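Local coordinates for protein macrolide 2'-phosphotransferase MphH (Brachybacterium faecium, PDB 5UXD) that binds the macrolide azithromycin and probably inactivates such antibiotics by transferring a phosphate group to their 2'-hydroxyl, at residues Met71-Asp77 / Gln131-Val135; Leu229-Val234 / Cys263-Phe267; Pro271-Gly275 / Ala289-Leu294. All coordinates share one frame. Where two conformers were deposited one is given. Residue numbers count along the deposited sequence, not the author numbering.

Contact 1: residues Met71-Asp77 / Gln131-Val135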
loop_
_atom_site.group_PDB
_atom_site.type_symbol
_atom_site.label_atom_id
_atom_site.label_comp_id
_atom_site.label_asym_id
_atom_site.label_seq_id
_atom_site.Cartn_x
_atom_site.Cartn_y
_atom_site.Cartn_z
ATOM N N MET A 71 11.604 5.779 -11.102
ATOM C CA MET A 71 12.149 7.009 -10.550
ATOM C C MET A 71 12.465 6.946 -9.070
ATOM O O MET A 71 13.282 7.708 -8.585
ATOM C CB MET A 71 11.183 8.179 -10.765
ATOM C CG MET A 71 9.933 8.137 -9.901
ATOM S SD MET A 71 9.968 9.145 -8.391
ATOM C CE MET A 71 11.535 9.964 -8.561
ATOM N N LEU A 72 11.854 6.003 -8.369
ATOM C CA LEU A 72 11.958 5.973 -6.912
ATOM C C LEU A 72 13.163 5.175 -6.426
ATOM O O LEU A 72 13.812 5.573 -5.453
ATOM C CB LEU A 72 10.666 5.404 -6.320
ATOM C CG LEU A 72 10.521 5.197 -4.820
ATOM C CD1 LEU A 72 10.737 6.509 -4.068
ATOM C CD2 LEU A 72 9.134 4.620 -4.554
ATOM N N ALA A 73 13.492 4.081 -7.109
ATOM C CA ALA A 73 14.545 3.181 -6.639
ATOM C C ALA A 73 15.873 3.865 -6.305
ATOM O O ALA A 73 16.460 3.521 -5.265
ATOM C CB ALA A 73 14.758 2.072 -7.682
ATOM N N PRO A 74 16.398 4.808 -7.100
ATOM C CA PRO A 74 17.668 5.453 -6.715
ATOM C C PRO A 74 17.602 6.242 -5.420
ATOM O O PRO A 74 18.658 6.519 -4.836
ATOM C CB PRO A 74 17.968 6.380 -7.902
ATOM C CG PRO A 74 17.200 5.824 -9.029
ATOM C CD PRO A 74 15.958 5.252 -8.434
ATOM N N HIS A 75 16.413 6.613 -4.948
ATOM C CA HIS A 75 16.274 7.519 -3.812
ATOM C C HIS A 75 15.960 6.817 -2.500
ATOM O O HIS A 75 15.865 7.485 -1.464
ATOM C CB HIS A 75 15.190 8.560 -4.112
ATOM C CG HIS A 75 15.493 9.402 -5.308
ATOM N ND1 HIS A 75 14.723 9.378 -6.449
ATOM C CD2 HIS A 75 16.504 10.269 -5.553
ATOM C CE1 HIS A 75 15.237 10.205 -7.342
ATOM N NE2 HIS A 75 16.319 10.758 -6.824
ATOM N N LEU A 76 15.812 5.497 -2.506
ATOM C CA LEU A 76 15.535 4.738 -1.295
ATOM C C LEU A 76 16.656 3.739 -1.040
ATOM O O LEU A 76 17.116 3.061 -1.963
ATOM C CB LEU A 76 14.212 3.971 -1.386
ATOM C CG LEU A 76 12.879 4.693 -1.543
ATOM C CD1 LEU A 76 11.748 3.694 -1.302
ATOM C CD2 LEU A 76 12.768 5.873 -0.586
ATOM N N ASP A 77 17.064 3.626 0.222
ATOM C CA ASP A 77 18.062 2.623 0.567
ATOM C C ASP A 77 17.466 1.221 0.554
ATOM O O ASP A 77 18.134 0.266 0.141
ATOM C CB ASP A 77 18.685 2.945 1.920
ATOM C CG ASP A 77 19.503 4.213 1.884
ATOM O OD1 ASP A 77 19.724 4.738 0.771
ATOM O OD2 ASP A 77 19.916 4.688 2.961
ATOM N N GLN A 131 12.858 8.920 4.061
ATOM C CA GLN A 131 13.502 8.863 2.749
ATOM C C GLN A 131 12.472 8.945 1.633
ATOM O O GLN A 131 12.674 9.662 0.644
ATOM C CB GLN A 131 14.330 7.578 2.606
ATOM C CG GLN A 131 15.834 7.806 2.602
ATOM C CD GLN A 131 16.606 6.734 1.834
ATOM O OE1 GLN A 131 16.215 5.568 1.804
ATOM N NE2 GLN A 131 17.713 7.132 1.214
ATOM N N LEU A 132 11.363 8.217 1.773
ATOM C CA LEU A 132 10.300 8.295 0.777
ATOM C C LEU A 132 9.735 9.709 0.693
ATOM O O LEU A 132 9.520 10.244 -0.401
ATOM C CB LEU A 132 9.196 7.293 1.115
ATOM C CG LEU A 132 7.989 7.341 0.175
ATOM C CD1 LEU A 132 8.362 6.896 -1.229
ATOM C CD2 LEU A 132 6.807 6.549 0.704
ATOM N N HIS A 133 9.489 10.332 1.849
ATOM C CA HIS A 133 8.864 11.645 1.872
ATOM C C HIS A 133 9.806 12.752 1.426
ATOM O O HIS A 133 9.341 13.865 1.157
ATOM C CB HIS A 133 8.328 11.923 3.274
ATOM C CG HIS A 133 7.138 11.084 3.629
ATOM N ND1 HIS A 133 6.374 11.305 4.755
ATOM C CD2 HIS A 133 6.571 10.030 2.989
ATOM C CE1 HIS A 133 5.390 10.424 4.793
ATOM N NE2 HIS A 133 5.489 9.638 3.733
ATOM N N ALA A 134 11.111 12.473 1.345
ATOM C CA ALA A 134 12.080 13.433 0.827
ATOM C C ALA A 134 12.128 13.463 -0.694
ATOM O O ALA A 134 12.773 14.358 -1.262
ATOM C CB ALA A 134 13.471 13.113 1.381
ATOM N N VAL A 135 11.458 12.521 -1.360
ATOM C CA VAL A 135 11.558 12.389 -2.813
ATOM C C VAL A 135 10.927 13.601 -3.486
ATOM O O VAL A 135 9.879 14.091 -3.052
ATOM C CB VAL A 135 10.891 11.080 -3.274
ATOM C CG1 VAL A 135 10.693 11.075 -4.793
ATOM C CG2 VAL A 135 11.703 9.874 -2.839
HETATM O O HOH W 1 15.069 10.049 -0.433
#

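Contact 2: residues Leu229-Val234 / Cys263-Phe267. With ZIT (azithromycin), chain C.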
loop_
_atom_site.group_PDB
_atom_site.type_symbol
_atom_site.label_atom_id
_atom_site.label_comp_id
_atom_site.label_asym_id
_atom_site.label_seq_id
_atom_site.Cartn_x
_atom_site.Cartn_y
_atom_site.Cartn_z
ATOM N N LEU A 229 2.349 6.755 8.256
ATOM C CA LEU A 229 2.614 6.489 9.655
ATOM C C LEU A 229 1.394 5.968 10.397
ATOM O O LEU A 229 1.543 5.426 11.491
ATOM C CB LEU A 229 3.117 7.766 10.356
ATOM C CG LEU A 229 4.434 8.299 9.786
ATOM C CD1 LEU A 229 4.680 9.750 10.245
ATOM C CD2 LEU A 229 5.569 7.400 10.210
ATOM N N MET A 230 0.241 6.183 9.788
ATOM C CA MET A 230 -1.009 5.744 10.519
ATOM C C MET A 230 -1.219 4.254 10.949
ATOM O O MET A 230 -1.665 3.857 12.083
ATOM C CB MET A 230 -2.231 6.169 9.720
ATOM C CG MET A 230 -2.385 5.422 8.425
ATOM S SD MET A 230 -3.864 5.958 7.567
ATOM C CE MET A 230 -5.057 5.841 8.879
ATOM N N PHE A 231 -0.709 3.356 10.102
ATOM C CA PHE A 231 -0.881 1.956 10.482
ATOM C C PHE A 231 -0.003 1.599 11.678
ATOM O O PHE A 231 -0.422 0.835 12.560
ATOM C CB PHE A 231 -0.616 1.035 9.274
ATOM C CG PHE A 231 -1.536 1.319 8.093
ATOM C CD1 PHE A 231 -2.877 0.984 8.148
ATOM C CD2 PHE A 231 -1.066 1.983 6.961
ATOM C CE1 PHE A 231 -3.729 1.273 7.081
ATOM C CE2 PHE A 231 -1.916 2.272 5.894
ATOM C CZ PHE A 231 -3.245 1.916 5.960
ATOM N N HIS A 232 1.207 2.161 11.740
ATOM C CA HIS A 232 2.036 2.015 12.932
ATOM C C HIS A 232 1.388 2.686 14.142
ATOM O O HIS A 232 1.392 2.130 15.246
ATOM C CB HIS A 232 3.426 2.594 12.666
ATOM C CG HIS A 232 4.468 2.172 13.660
ATOM N ND1 HIS A 232 4.992 3.034 14.595
ATOM C CD2 HIS A 232 5.066 0.976 13.876
ATOM C CE1 HIS A 232 5.878 2.396 15.338
ATOM N NE2 HIS A 232 5.940 1.141 14.928
ATOM N N GLN A 233 0.810 3.876 13.948
ATOM C CA GLN A 233 0.235 4.598 15.073
ATOM C C GLN A 233 -0.906 3.822 15.713
ATOM O O GLN A 233 -1.038 3.812 16.947
ATOM C CB GLN A 233 -0.241 5.987 14.640
ATOM C CG GLN A 233 -0.499 6.937 15.822
ATOM C CD GLN A 233 -1.906 6.777 16.409
ATOM O OE1 GLN A 233 -2.855 6.486 15.683
ATOM N NE2 GLN A 233 -2.043 6.978 17.717
ATOM N N VAL A 234 -1.738 3.160 14.903
ATOM C CA VAL A 234 -2.888 2.481 15.491
ATOM C C VAL A 234 -2.516 1.133 16.111
ATOM O O VAL A 234 -3.272 0.623 16.953
ATOM C CB VAL A 234 -4.019 2.338 14.455
ATOM C CG1 VAL A 234 -4.560 3.718 14.041
ATOM C CG2 VAL A 234 -3.538 1.569 13.253
ATOM N N CYS A 263 -3.935 10.391 12.886
ATOM C CA CYS A 263 -3.803 9.009 12.405
ATOM C C CYS A 263 -4.955 8.133 12.890
ATOM O O CYS A 263 -5.534 7.368 12.113
ATOM C CB CYS A 263 -2.467 8.402 12.858
ATOM S SG CYS A 263 -1.004 8.997 12.026
ATOM N N THR A 264 -5.280 8.207 14.185
ATOM C CA THR A 264 -6.343 7.366 14.730
ATOM C C THR A 264 -7.711 7.780 14.193
ATOM O O THR A 264 -8.557 6.925 13.910
ATOM C CB THR A 264 -6.308 7.412 16.263
ATOM O OG1 THR A 264 -5.291 6.514 16.724
ATOM C CG2 THR A 264 -7.662 6.982 16.873
ATOM N N GLU A 265 -7.959 9.089 14.061
ATOM C CA GLU A 265 -9.228 9.523 13.482
ATOM C C GLU A 265 -9.347 9.055 12.041
ATOM O O GLU A 265 -10.409 8.591 11.610
ATOM C CB GLU A 265 -9.359 11.049 13.547
ATOM C CG GLU A 265 -9.486 11.577 14.967
ATOM C CD GLU A 265 -10.437 10.742 15.791
ATOM O OE1 GLU A 265 -11.669 10.874 15.600
ATOM O OE2 GLU A 265 -9.950 9.946 16.616
ATOM N N MET A 266 -8.265 9.185 11.294
ATOM C CA MET A 266 -8.260 8.788 9.899
ATOM C C MET A 266 -8.527 7.296 9.730
ATOM O O MET A 266 -9.254 6.890 8.842
ATOM C CB MET A 266 -6.954 9.196 9.225
ATOM C CG MET A 266 -6.954 8.985 7.724
ATOM S SD MET A 266 -5.765 10.041 6.878
ATOM C CE MET A 266 -4.307 9.776 7.873
ATOM N N PHE A 267 -7.918 6.491 10.589
ATOM C CA PHE A 267 -8.129 5.045 10.542
ATOM C C PHE A 267 -9.581 4.708 10.828
ATOM O O PHE A 267 -10.148 3.784 10.229
ATOM C CB PHE A 267 -7.202 4.365 11.549
ATOM C CG PHE A 267 -7.136 2.877 11.417
ATOM C CD1 PHE A 267 -6.250 2.287 10.539
ATOM C CD2 PHE A 267 -7.936 2.069 12.203
ATOM C CE1 PHE A 267 -6.171 0.900 10.424
ATOM C CE2 PHE A 267 -7.863 0.678 12.097
ATOM C CZ PHE A 267 -6.978 0.105 11.206
HETATM C C1 ZIT C . -6.457 -2.744 6.581
HETATM C C2 ZIT C . -6.406 -2.188 5.118
HETATM C C3 ZIT C . -7.828 -2.245 4.614
HETATM C C4 ZIT C . -7.922 -3.576 3.824
HETATM C C5 ZIT C . -9.313 -3.784 3.199
HETATM C C6 ZIT C . -10.011 -4.886 3.949
HETATM C C7 ZIT C . -9.553 -6.274 3.447
HETATM C C8 ZIT C . -10.304 -7.391 4.244
HETATM C C9 ZIT C . -9.351 -8.088 5.256
HETATM N N10 ZIT C . -9.225 -7.243 6.556
HETATM C C11 ZIT C . -7.945 -7.380 7.229
HETATM C C12 ZIT C . -7.530 -6.018 7.809
HETATM C C13 ZIT C . -6.066 -5.884 8.239
HETATM C C14 ZIT C . -5.699 -4.401 8.274
HETATM C C15 ZIT C . -4.381 -4.223 9.002
HETATM C C16 ZIT C . -3.874 -2.754 8.851
HETATM C C17 ZIT C . -5.732 -0.850 5.093
HETATM C C18 ZIT C . -6.819 -3.608 2.797
HETATM C C19 ZIT C . -11.526 -4.724 3.769
HETATM C C20 ZIT C . -10.858 -8.362 3.317
HETATM C C21 ZIT C . -10.372 -7.515 7.436
HETATM C C22 ZIT C . -8.002 -8.440 8.310
HETATM C C23 ZIT C . -5.111 -6.602 7.273
HETATM O O1 ZIT C . -7.239 -2.270 7.385
HETATM O O6 ZIT C . -9.717 -4.803 5.335
HETATM O O12 ZIT C . -8.336 -5.684 8.915
HETATM O O13 ZIT C . -5.913 -6.440 9.562
HETATM O O14 ZIT C . -5.538 -3.889 6.938
HETATM C C1A ZIT C . -9.605 -3.162 0.901
HETATM C C2A ZIT C . -9.219 -3.531 -0.515
HETATM C C3A ZIT C . -9.520 -2.393 -1.423
HETATM C C4A ZIT C . -10.936 -1.999 -1.311
HETATM C C5A ZIT C . -11.434 -1.845 0.131
HETATM C C6A ZIT C . -12.902 -1.739 0.200
HETATM C C7A ZIT C . -10.018 -3.834 -3.307
HETATM C C8A ZIT C . -9.265 -1.624 -3.737
HETATM O O1A ZIT C . -9.197 -4.139 1.823
HETATM O O2A ZIT C . -7.832 -3.871 -0.603
HETATM N N3A ZIT C . -9.169 -2.776 -2.828
HETATM O O5A ZIT C . -11.057 -2.972 0.996
HETATM C C1B ZIT C . -8.878 -0.078 4.594
HETATM C C2B ZIT C . -8.565 1.276 4.011
HETATM C C3B ZIT C . -9.346 1.581 2.783
HETATM C C4B ZIT C . -10.795 1.374 3.018
HETATM C C5B ZIT C . -11.056 -0.031 3.488
HETATM C C6B ZIT C . -12.538 -0.181 3.666
HETATM C C7B ZIT C . -9.064 3.079 2.370
HETATM C C8B ZIT C . -7.872 1.064 0.929
HETATM O O1B ZIT C . -8.234 -1.090 3.832
HETATM O O3B ZIT C . -8.966 0.676 1.725
HETATM O O4B ZIT C . -11.501 1.497 1.763
HETATM O O5B ZIT C . -10.339 -0.367 4.732
#

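Contact 3: residues Pro271-Gly275 / Ala289-Leu294. With ZIT (azithromycin), chain C.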
loop_
_atom_site.group_PDB
_atom_site.type_symbol
_atom_site.label_atom_id
_atom_site.label_comp_id
_atom_site.label_asym_id
_atom_site.label_seq_id
_atom_site.Cartn_x
_atom_site.Cartn_y
_atom_site.Cartn_z
ATOM N N PRO A 271 -14.590 3.244 7.004
ATOM C CA PRO A 271 -15.882 2.980 6.338
ATOM C C PRO A 271 -16.175 3.926 5.188
ATOM O O PRO A 271 -16.873 3.533 4.244
ATOM C CB PRO A 271 -16.901 3.126 7.472
ATOM C CG PRO A 271 -16.099 2.743 8.722
ATOM C CD PRO A 271 -14.751 3.342 8.472
ATOM N N LEU A 272 -15.664 5.164 5.232
ATOM C CA LEU A 272 -15.868 6.024 4.071
ATOM C C LEU A 272 -15.072 5.533 2.867
ATOM O O LEU A 272 -15.551 5.600 1.727
ATOM C CB LEU A 272 -15.475 7.467 4.384
ATOM C CG LEU A 272 -16.340 8.251 5.371
ATOM C CD1 LEU A 272 -15.705 9.618 5.698
ATOM C CD2 LEU A 272 -17.759 8.412 4.829
ATOM N N GLY A 273 -13.877 4.979 3.064
ATOM C CA GLY A 273 -13.179 4.353 1.950
ATOM C C GLY A 273 -13.957 3.194 1.352
ATOM O O GLY A 273 -13.969 3.005 0.130
ATOM N N TYR A 274 -14.598 2.386 2.206
ATOM C CA TYR A 274 -15.454 1.309 1.712
ATOM C C TYR A 274 -16.612 1.865 0.895
ATOM O O TYR A 274 -16.964 1.310 -0.156
ATOM C CB TYR A 274 -15.985 0.480 2.888
ATOM C CG TYR A 274 -15.931 -1.023 2.704
ATOM C CD1 TYR A 274 -16.243 -1.613 1.487
ATOM C CD2 TYR A 274 -15.580 -1.855 3.766
ATOM C CE1 TYR A 274 -16.189 -2.996 1.326
ATOM C CE2 TYR A 274 -15.520 -3.240 3.614
ATOM C CZ TYR A 274 -15.828 -3.803 2.390
ATOM O OH TYR A 274 -15.777 -5.178 2.226
ATOM N N GLY A 275 -17.233 2.948 1.374
ATOM C CA GLY A 275 -18.328 3.547 0.627
ATOM C C GLY A 275 -17.879 4.032 -0.736
ATOM O O GLY A 275 -18.549 3.794 -1.747
ATOM N N ALA A 289 -21.349 -4.429 2.063
ATOM C CA ALA A 289 -20.294 -4.431 3.069
ATOM C C ALA A 289 -19.993 -3.019 3.560
ATOM O O ALA A 289 -19.803 -2.802 4.765
ATOM C CB ALA A 289 -19.032 -5.086 2.508
ATOM N N ALA A 290 -19.952 -2.044 2.648
ATOM C CA ALA A 290 -19.741 -0.658 3.060
ATOM C C ALA A 290 -20.887 -0.161 3.932
ATOM O O ALA A 290 -20.663 0.537 4.929
ATOM C CB ALA A 290 -19.574 0.242 1.834
ATOM N N ALA A 291 -22.121 -0.528 3.583
ATOM C CA ALA A 291 -23.275 -0.089 4.367
ATOM C C ALA A 291 -23.226 -0.628 5.793
ATOM O O ALA A 291 -23.595 0.074 6.743
ATOM C CB ALA A 291 -24.570 -0.514 3.676
ATOM N N ALA A 292 -22.775 -1.876 5.972
ATOM C CA ALA A 292 -22.683 -2.421 7.323
ATOM C C ALA A 292 -21.623 -1.708 8.155
ATOM O O ALA A 292 -21.791 -1.566 9.371
ATOM C CB ALA A 292 -22.387 -3.917 7.273
ATOM N N ALA A 293 -20.532 -1.261 7.527
ATOM C CA ALA A 293 -19.489 -0.527 8.244
ATOM C C ALA A 293 -19.909 0.901 8.572
ATOM O O ALA A 293 -19.511 1.433 9.613
ATOM C CB ALA A 293 -18.196 -0.502 7.426
ATOM N N LEU A 294 -20.719 1.522 7.709
ATOM C CA LEU A 294 -21.161 2.898 7.911
ATOM C C LEU A 294 -22.330 3.015 8.879
ATOM O O LEU A 294 -22.552 4.096 9.434
ATOM C CB LEU A 294 -21.539 3.518 6.559
ATOM C CG LEU A 294 -20.354 3.756 5.615
ATOM C CD1 LEU A 294 -20.801 3.797 4.158
ATOM C CD2 LEU A 294 -19.574 5.036 6.005
HETATM C C1 ZIT C . -6.457 -2.744 6.581
HETATM C C2 ZIT C . -6.406 -2.188 5.118
HETATM C C3 ZIT C . -7.828 -2.245 4.614
HETATM C C4 ZIT C . -7.922 -3.576 3.824
HETATM C C5 ZIT C . -9.313 -3.784 3.199
HETATM C C6 ZIT C . -10.011 -4.886 3.949
HETATM C C7 ZIT C . -9.553 -6.274 3.447
HETATM C C8 ZIT C . -10.304 -7.391 4.244
HETATM C C9 ZIT C . -9.351 -8.088 5.256
HETATM N N10 ZIT C . -9.225 -7.243 6.556
HETATM C C11 ZIT C . -7.945 -7.380 7.229
HETATM C C12 ZIT C . -7.530 -6.018 7.809
HETATM C C13 ZIT C . -6.066 -5.884 8.239
HETATM C C14 ZIT C . -5.699 -4.401 8.274
HETATM C C15 ZIT C . -4.381 -4.223 9.002
HETATM C C16 ZIT C . -3.874 -2.754 8.851
HETATM C C17 ZIT C . -5.732 -0.850 5.093
HETATM C C18 ZIT C . -6.819 -3.608 2.797
HETATM C C19 ZIT C . -11.526 -4.724 3.769
HETATM C C20 ZIT C . -10.858 -8.362 3.317
HETATM C C21 ZIT C . -10.372 -7.515 7.436
HETATM C C22 ZIT C . -8.002 -8.440 8.310
HETATM C C23 ZIT C . -5.111 -6.602 7.273
HETATM O O1 ZIT C . -7.239 -2.270 7.385
HETATM O O6 ZIT C . -9.717 -4.803 5.335
HETATM O O12 ZIT C . -8.336 -5.684 8.915
HETATM O O13 ZIT C . -5.913 -6.440 9.562
HETATM O O14 ZIT C . -5.538 -3.889 6.938
HETATM C C1A ZIT C . -9.605 -3.162 0.901
HETATM C C2A ZIT C . -9.219 -3.531 -0.515
HETATM C C3A ZIT C . -9.520 -2.393 -1.423
HETATM C C4A ZIT C . -10.936 -1.999 -1.311
HETATM C C5A ZIT C . -11.434 -1.845 0.131
HETATM C C6A ZIT C . -12.902 -1.739 0.200
HETATM C C7A ZIT C . -10.018 -3.834 -3.307
HETATM C C8A ZIT C . -9.265 -1.624 -3.737
HETATM O O1A ZIT C . -9.197 -4.139 1.823
HETATM O O2A ZIT C . -7.832 -3.871 -0.603
HETATM N N3A ZIT C . -9.169 -2.776 -2.828
HETATM O O5A ZIT C . -11.057 -2.972 0.996
HETATM C C1B ZIT C . -8.878 -0.078 4.594
HETATM C C2B ZIT C . -8.565 1.276 4.011
HETATM C C3B ZIT C . -9.346 1.581 2.783
HETATM C C4B ZIT C . -10.795 1.374 3.018
HETATM C C5B ZIT C . -11.056 -0.031 3.488
HETATM C C6B ZIT C . -12.538 -0.181 3.666
HETATM C C7B ZIT C . -9.064 3.079 2.370
HETATM C C8B ZIT C . -7.872 1.064 0.929
HETATM O O1B ZIT C . -8.234 -1.090 3.832
HETATM O O3B ZIT C . -8.966 0.676 1.725
HETATM O O4B ZIT C . -11.501 1.497 1.763
HETATM O O5B ZIT C . -10.339 -0.367 4.732
#

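Contact 1: residues Met71-Asp77 / Gln131-Val135
Polar contacts gather at Gln131. Its OE1 accepts a short hydrogen bond from Asp77 N (2.6 Å, nearly straight). Its NE2 gives a weak one to Asp77 OD1 (3.2 Å). One side-chain amide thus meets both the backbone NH and, weakly, the carboxylate of Asp77. A water adds a bridge: it donates to His75 O (2.9 Å) and to Gln131 O (2.7 Å). Within its own segment, His75 ND1 makes a weak hydrogen bond to Met71 O (3.1 Å).

Apolar packing holds the other part of the contact. Leu72 CD1 lies 3.7 Å from both Leu132 CD1 and Val135 CG2. Met71 CE meets Val135 CG1 at 4.0 Å, and Leu76 CD2 reaches Leu132 CB at 4.2 Å. Val135 points toward the other segment and is largely enclosed there. Behind this layer, Leu132 and Val135 rest on Leu194 of strand 193-195, and Trp217 touches both Leu72 and Leu132.

The end of helix 59-72 and the turn after it meet the end of helix 119-133. This is consistent with the kinase-like fold, where the turn after helix C of the N-lobe packs on helix E of the C-lobe.

Contact 2: residues Leu229-Val234 / Cys263-Phe267
The two helices cross almost at right angles. Segments 230-234 and 263-267 run at 99° to each other, with their axes 9.0 Å apart at closest approach. The first turn of one helix is pressed on the other: the CA atoms of Met230 and Cys263 are just 4.7 Å apart. The small Cys263 side chain is consistent with so close an approach, its SG being 3.6 Å from Met230 CA.

Met230 fills the crossing. Its CE touches Met266 CG at 3.8 Å and Phe267 CB at 3.7 Å. Val234 covers Phe267: Val234 CG2 sits over one face of the ring, 4.0 Å from the centroid, in a CH-pi contact. Val234 CG1 packs on Phe267 CB at 3.7 Å. One polar link joins the helices: Thr264 OG1 donates a short hydrogen bond to Gln233 OE1 (2.6 Å).

Phe231 starts away from the partner helix, but its ring swings back. Its CD1 meets Phe267 CE1 at 4.0 Å, and its CE1 lies 3.5 Å from C17, a macrolactone methyl of azithromycin. Tyr200, also of the pocket, meets the Phe231 ring. This crossing in the helical part of the C-lobe places Phe231 in the wall of the macrolide pocket.

Contact 3: residues Pro271-Gly275 / Ala289-Leu294
Tyr274 has the most telling side chain here. Its chi1, -135°, lies between wells, and the ring lies between the partner helix and the drug. One face covers the backbone of Ala289 and Ala290. The opposite face carries azithromycin C6A, the ring methyl on C5A of the amino sugar (desosamine). Tyr274 CZ is 3.5 Å from Ala289 CB, and Tyr274 CB is 3.7 Å from Ala290 CB.

Leu294 (chi1 m, chi2 t) reaches across with both methyls. Its CD2 lies 3.6 Å from Pro271 CB and 4.0 Å from Leu272 CD2. Its CD1 approaches Gly275 CA at 4.3 Å. A beta carbon on Gly275 would sit tightly against that methyl. Leu272 (m, t) starts away from the partner helix, yet still meets Leu294. The ring of Pro271 rests on Ala293, with CB to CB at 3.9 Å.

Alanines on one helix let the segments pack closely. They are roughly antiparallel (153°), with the segment axes 8.3 Å apart at closest approach. On the drug side, a beta carbon on Gly273 would clash with cladinose O4B. The contact between the segments is apolar, without hydrogen bonds across it. Cohesion therefore rests on van der Waals fit, and the helix packed this way also presents Gly273 and Tyr274 to the drug.

In the fold
The three contacts come in series along the chain. Contact 1 lies between the lobes; contacts 2 and 3 lie in the helical C-lobe and touch the same azithromycin molecule. Their centres are 18 Å apart, and helix 259-268 leads directly into helix 270-281. Contact 2 gives the drug Phe231, against the macrolactone; contact 3 gives it Gly273 and Tyr274, against the sugars. The side chain of Phe231 is about 7 Å from that of His203, which binds magnesium in another structure of this protein; no metal is bound here. Contacts 1 and 2 do not touch (nearest atoms about 6 Å apart), but His133 is hydrogen-bonded to Asp228, just before Leu229. Contacts 1 and 3 have centres 34 Å apart.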